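Local coordinates for IS607 family transposase IS1535 (Mycobacterium tuberculosis, PDB 6DGB), which is the C-terminal catalytic domain of an IS607-family serine recombinase that probably binds DNA and exchanges DNA strands, at residues Ile65-Arg70 with Ile92-Pro97; Asp107-Leu112 with Arg128-Val133. All blocks are in the same frame, centred on the assembly; numbering follows the deposited sequence.

Contact 1: Ile65-Arg70 with Ile92-Pro97; sequences IVVEHR and IVVADP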
# COMPACT_ATOMS: atom_id res chain seq x y z
N ILE A 65 -0.11 5.30 16.73
CA ILE A 65 -0.31 3.92 16.32
C ILE A 65 1.05 3.25 16.35
O ILE A 65 1.93 3.57 15.53
CB ILE A 65 -1.00 3.83 14.92
CG1 ILE A 65 -2.40 4.51 14.96
CG2 ILE A 65 -1.09 2.37 14.45
CD1 ILE A 65 -2.99 4.77 13.72
N VAL A 66 1.22 2.34 17.29
CA VAL A 66 2.48 1.64 17.52
C VAL A 66 2.43 0.23 16.90
O VAL A 66 1.54 -0.58 17.22
CB VAL A 66 2.88 1.64 19.04
CG1 VAL A 66 4.29 1.12 19.26
CG2 VAL A 66 2.73 3.03 19.65
N VAL A 67 3.40 -0.04 16.02
CA VAL A 67 3.65 -1.34 15.37
C VAL A 67 5.04 -1.90 15.73
O VAL A 67 5.94 -1.11 16.05
CB VAL A 67 3.47 -1.30 13.84
CG1 VAL A 67 2.00 -1.39 13.47
CG2 VAL A 67 4.15 -0.10 13.21
N GLU A 68 5.25 -3.22 15.62
CA GLU A 68 6.57 -3.78 15.90
C GLU A 68 7.51 -3.41 14.76
O GLU A 68 8.53 -2.77 15.01
CB GLU A 68 6.52 -5.29 16.13
CG GLU A 68 7.87 -5.85 16.54
CD GLU A 68 7.97 -7.36 16.69
OE1 GLU A 68 7.49 -8.08 15.79
OE2 GLU A 68 8.62 -7.81 17.66
N HIS A 69 7.14 -3.76 13.52
CA HIS A 69 7.90 -3.40 12.34
C HIS A 69 6.90 -2.67 11.48
O HIS A 69 5.69 -2.82 11.70
CB HIS A 69 8.42 -4.64 11.57
CG HIS A 69 9.35 -5.57 12.32
ND1 HIS A 69 10.19 -5.12 13.34
CD2 HIS A 69 9.56 -6.90 12.14
CE1 HIS A 69 10.85 -6.19 13.76
NE2 HIS A 69 10.50 -7.28 13.08
N ARG A 70 7.40 -1.88 10.49
CA ARG A 70 6.60 -1.12 9.51
C ARG A 70 5.66 -2.03 8.71
O ARG A 70 4.49 -1.70 8.57
CB ARG A 70 7.53 -0.37 8.54
CG ARG A 70 7.43 1.15 8.62
CD ARG A 70 8.44 1.85 7.73
NE ARG A 70 8.24 3.30 7.70
CZ ARG A 70 8.63 4.13 8.67
NH1 ARG A 70 9.22 3.66 9.76
NH2 ARG A 70 8.41 5.43 8.57
N ILE A 92 2.54 7.20 13.23
CA ILE A 92 2.87 5.79 13.33
C ILE A 92 4.24 5.67 14.00
O ILE A 92 5.22 6.26 13.54
CB ILE A 92 2.85 5.13 11.92
CG1 ILE A 92 1.41 4.99 11.42
CG2 ILE A 92 3.56 3.77 11.91
CD1 ILE A 92 1.24 5.29 10.13
N VAL A 93 4.30 4.90 15.10
CA VAL A 93 5.56 4.65 15.79
C VAL A 93 6.00 3.21 15.48
O VAL A 93 5.16 2.31 15.44
CB VAL A 93 5.50 4.98 17.31
CG1 VAL A 93 6.87 4.82 17.95
CG2 VAL A 93 4.99 6.40 17.54
N VAL A 94 7.30 3.01 15.16
CA VAL A 94 7.87 1.68 14.89
C VAL A 94 8.80 1.33 16.05
O VAL A 94 9.79 2.03 16.29
CB VAL A 94 8.57 1.58 13.51
CG1 VAL A 94 9.05 0.17 13.25
CG2 VAL A 94 7.62 2.03 12.40
N ALA A 95 8.46 0.28 16.79
CA ALA A 95 9.17 -0.18 18.00
C ALA A 95 10.49 -0.93 17.75
O ALA A 95 11.30 -1.04 18.68
CB ALA A 95 8.25 -1.05 18.86
N ASP A 96 10.68 -1.46 16.54
CA ASP A 96 11.86 -2.23 16.12
C ASP A 96 12.13 -2.07 14.61
O ASP A 96 11.20 -2.18 13.81
CB ASP A 96 11.66 -3.74 16.42
CG ASP A 96 12.24 -4.32 17.70
OD1 ASP A 96 13.05 -3.62 18.36
OD2 ASP A 96 11.90 -5.49 18.04
N PRO A 97 13.41 -1.92 14.19
CA PRO A 97 13.69 -1.83 12.75
C PRO A 97 13.81 -3.21 12.10
O PRO A 97 13.14 -3.50 11.11
CB PRO A 97 15.01 -1.05 12.70
CG PRO A 97 15.41 -0.78 14.16
CD PRO A 97 14.65 -1.78 14.97

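Contact 2: Asp107-Leu112 with Arg128-Val133; sequences DMIEVL and RAMRAV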
# COMPACT_ATOMS: atom_id res chain seq x y z
N ASP A 107 3.16 -13.54 0.99
CA ASP A 107 2.75 -12.24 0.43
C ASP A 107 3.14 -12.15 -1.04
O ASP A 107 2.46 -11.47 -1.80
CB ASP A 107 3.26 -11.04 1.27
CG ASP A 107 2.43 -10.70 2.52
OD1 ASP A 107 1.49 -11.47 2.86
OD2 ASP A 107 2.73 -9.68 3.17
N MET A 108 4.19 -12.90 -1.45
CA MET A 108 4.69 -12.99 -2.84
C MET A 108 3.64 -13.76 -3.67
O MET A 108 3.37 -13.39 -4.82
CB MET A 108 6.04 -13.73 -2.86
CG MET A 108 7.01 -13.24 -3.91
SD MET A 108 8.78 -13.46 -3.46
CE MET A 108 9.00 -15.23 -3.73
N ILE A 109 3.02 -14.79 -3.07
CA ILE A 109 1.97 -15.60 -3.69
C ILE A 109 0.67 -14.79 -3.81
O ILE A 109 0.12 -14.77 -4.90
CB ILE A 109 1.78 -16.98 -3.00
CG1 ILE A 109 3.11 -17.79 -3.05
CG2 ILE A 109 0.63 -17.78 -3.64
CD1 ILE A 109 3.23 -18.90 -2.10
N GLU A 110 0.17 -14.13 -2.73
CA GLU A 110 -1.08 -13.36 -2.82
C GLU A 110 -0.98 -12.17 -3.80
O GLU A 110 -1.98 -11.84 -4.43
CB GLU A 110 -1.66 -12.94 -1.45
CG GLU A 110 -0.94 -11.80 -0.72
CD GLU A 110 -1.18 -11.71 0.78
OE1 GLU A 110 -0.92 -12.70 1.50
OE2 GLU A 110 -1.56 -10.61 1.25
N VAL A 111 0.24 -11.60 -3.99
CA VAL A 111 0.51 -10.52 -4.95
C VAL A 111 0.40 -11.07 -6.36
O VAL A 111 -0.35 -10.53 -7.17
CB VAL A 111 1.90 -9.84 -4.69
CG1 VAL A 111 2.44 -9.15 -5.94
CG2 VAL A 111 1.83 -8.85 -3.55
N LEU A 112 1.19 -12.11 -6.67
CA LEU A 112 1.22 -12.76 -7.96
C LEU A 112 -0.13 -13.34 -8.34
O LEU A 112 -0.49 -13.24 -9.51
CB LEU A 112 2.31 -13.83 -8.02
CG LEU A 112 3.72 -13.37 -8.37
CD1 LEU A 112 4.76 -14.29 -7.73
CD2 LEU A 112 3.90 -13.30 -9.91
N ARG A 128 -0.51 -20.41 -11.19
CA ARG A 128 0.44 -19.59 -11.96
C ARG A 128 1.41 -18.95 -10.96
O ARG A 128 2.61 -19.16 -11.09
CB ARG A 128 -0.27 -18.48 -12.75
CG ARG A 128 -1.18 -18.93 -13.87
CD ARG A 128 -1.89 -17.73 -14.46
NE ARG A 128 -2.76 -18.10 -15.57
CZ ARG A 128 -2.38 -18.09 -16.85
NH1 ARG A 128 -1.15 -17.71 -17.18
NH2 ARG A 128 -3.23 -18.43 -17.80
N ALA A 129 0.88 -18.21 -9.96
CA ALA A 129 1.64 -17.58 -8.88
C ALA A 129 2.56 -18.58 -8.15
O ALA A 129 3.66 -18.20 -7.75
CB ALA A 129 0.68 -16.97 -7.87
N MET A 130 2.11 -19.84 -7.98
CA MET A 130 2.86 -20.91 -7.30
C MET A 130 4.09 -21.37 -8.09
O MET A 130 5.14 -21.58 -7.49
CB MET A 130 1.96 -22.12 -7.01
CG MET A 130 0.85 -21.86 -6.01
SD MET A 130 1.36 -21.34 -4.37
CE MET A 130 2.06 -22.88 -3.74
N ARG A 131 3.94 -21.54 -9.41
CA ARG A 131 5.04 -21.94 -10.30
C ARG A 131 6.04 -20.77 -10.42
O ARG A 131 7.24 -20.99 -10.60
CB ARG A 131 4.54 -22.27 -11.71
CG ARG A 131 3.61 -23.47 -11.84
CD ARG A 131 3.00 -23.61 -13.24
NE ARG A 131 2.72 -22.31 -13.87
CZ ARG A 131 1.66 -22.02 -14.63
NH1 ARG A 131 0.72 -22.93 -14.84
NH2 ARG A 131 1.53 -20.80 -15.15
N ALA A 132 5.52 -19.52 -10.34
CA ALA A 132 6.30 -18.29 -10.42
C ALA A 132 7.18 -18.09 -9.19
O ALA A 132 8.37 -17.86 -9.38
CB ALA A 132 5.38 -17.09 -10.60
N VAL A 133 6.60 -18.20 -7.95
CA VAL A 133 7.33 -18.08 -6.68
C VAL A 133 8.41 -19.16 -6.63
O VAL A 133 9.50 -18.93 -6.09
CB VAL A 133 6.35 -18.08 -5.46
CG1 VAL A 133 7.00 -18.62 -4.18
CG2 VAL A 133 5.79 -16.69 -5.24

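Contact 1: Ile65-Arg70 with Ile92-Pro97
Backbone hydrogen bonds zip strands 65-67 and 92-94 together in parallel register, Ile65 beside Ile92, Val66 beside Val93 and Val67 beside Val94. Val93 N reaches Ile65 O at 2.8 Å from above the carbonyl plane, whereas Val67 N to Val93 O and Ala95 N to Val67 O, each 3.0 Å, run nearly along the C=O axis. Past the strand ends the pairing loosens: Asp96 N gives Glu68 O a weak, bent bond. His69, its CG anti to the carbonyl carbon (chi1 -60°), brings ND1 to Asp96 O at 3.1 Å; the oxygen lies near the ring plane, but the nitrogen sits well above the carbonyl plane. Apolar contacts follow the two sheet faces. Val66 CG2 lies 4.1 Å from Val93 CB, the two side chains side by side, on the face packed by Leu24 and Trp27 of helix 14-30; on the other, Val67 CG2, in the crowded position between N and carbonyl carbon, meets Ile92 CG2. Among the charged groups, Glu68 OE2 stands 4.0 Å from Asp96 OD2, a repulsion probably eased by the salt bridge from Glu68 to Arg19. Arg70, salt-bridged to Glu82, crosses Val94 CG2 with NH1. Helix 78-86 links these neighbouring strands, making a beta-alpha-beta unit of the resolvase-type catalytic domain.

Contact 2: Asp107-Leu112 with Arg128-Val133
Val133 projects from helix 128-133 into the side chains of helix 107-112, and its CG2, anti to the carbonyl carbon, is the methyl at the middle of the tight part. Ile109 CG1 and Leu112 CD1 both approach this methyl to 3.6 Å, Ile109 crossing Val133 at about a right angle and Leu112 obliquely. Met108, bent at chi3 (76°), adds CB at 3.8 Å from Val133 CG2 and turns its CE back against the same residue. One turn earlier, small Ala129 lets the backbones close in: its CB meets Leu112 CB at 3.5 Å and also touches Ile109 O. The axes of 107-112 and 128-133 come within 8.6 Å and cross obliquely at 133°, packing the consecutive helices 104-120 and 125-135 against each other. No hydrogen bond joins 107-112 to 128-133; the contact is apolar. Leu112 CD1 and CD2 reach Ala132 CB more loosely, each at 4.1 Å. At the exposed edge, Met130 starts away from the partner helix, but bends at chi2 and chi3 bring SD to 3.7 Å from Ile109 CG2, beside Ile109 CD1. The second subunit packs on the same helix, its Leu112 against Met108 and Leu112 of this chain, while Arg131 NH2 hydrogen-bonds Glu135 O of that subunit.

In the fold
Along the chain the contacts come in series: contact 1 is complete before contact 2 begins, and helix 104-120 is the next regular element after strand 91-94, beyond a loop that is partly unmodelled. Their centres lie 27 Å apart on opposite sides of the chain's centre, and the nearest atoms are about 10 Å apart, so neither touches the other. Contact 1 pairs an outermost strand of the four-stranded parallel sheet (order 37-42, 3-8, 64-67, 91-94) with its neighbour; contact 2 belongs to the C-terminal helices 104-120 and 125-135. The second subunit reaches contact 2 but not contact 1, consistent with the C-terminal helices contributing to the dimer interface while this edge of the sheet lies away from it.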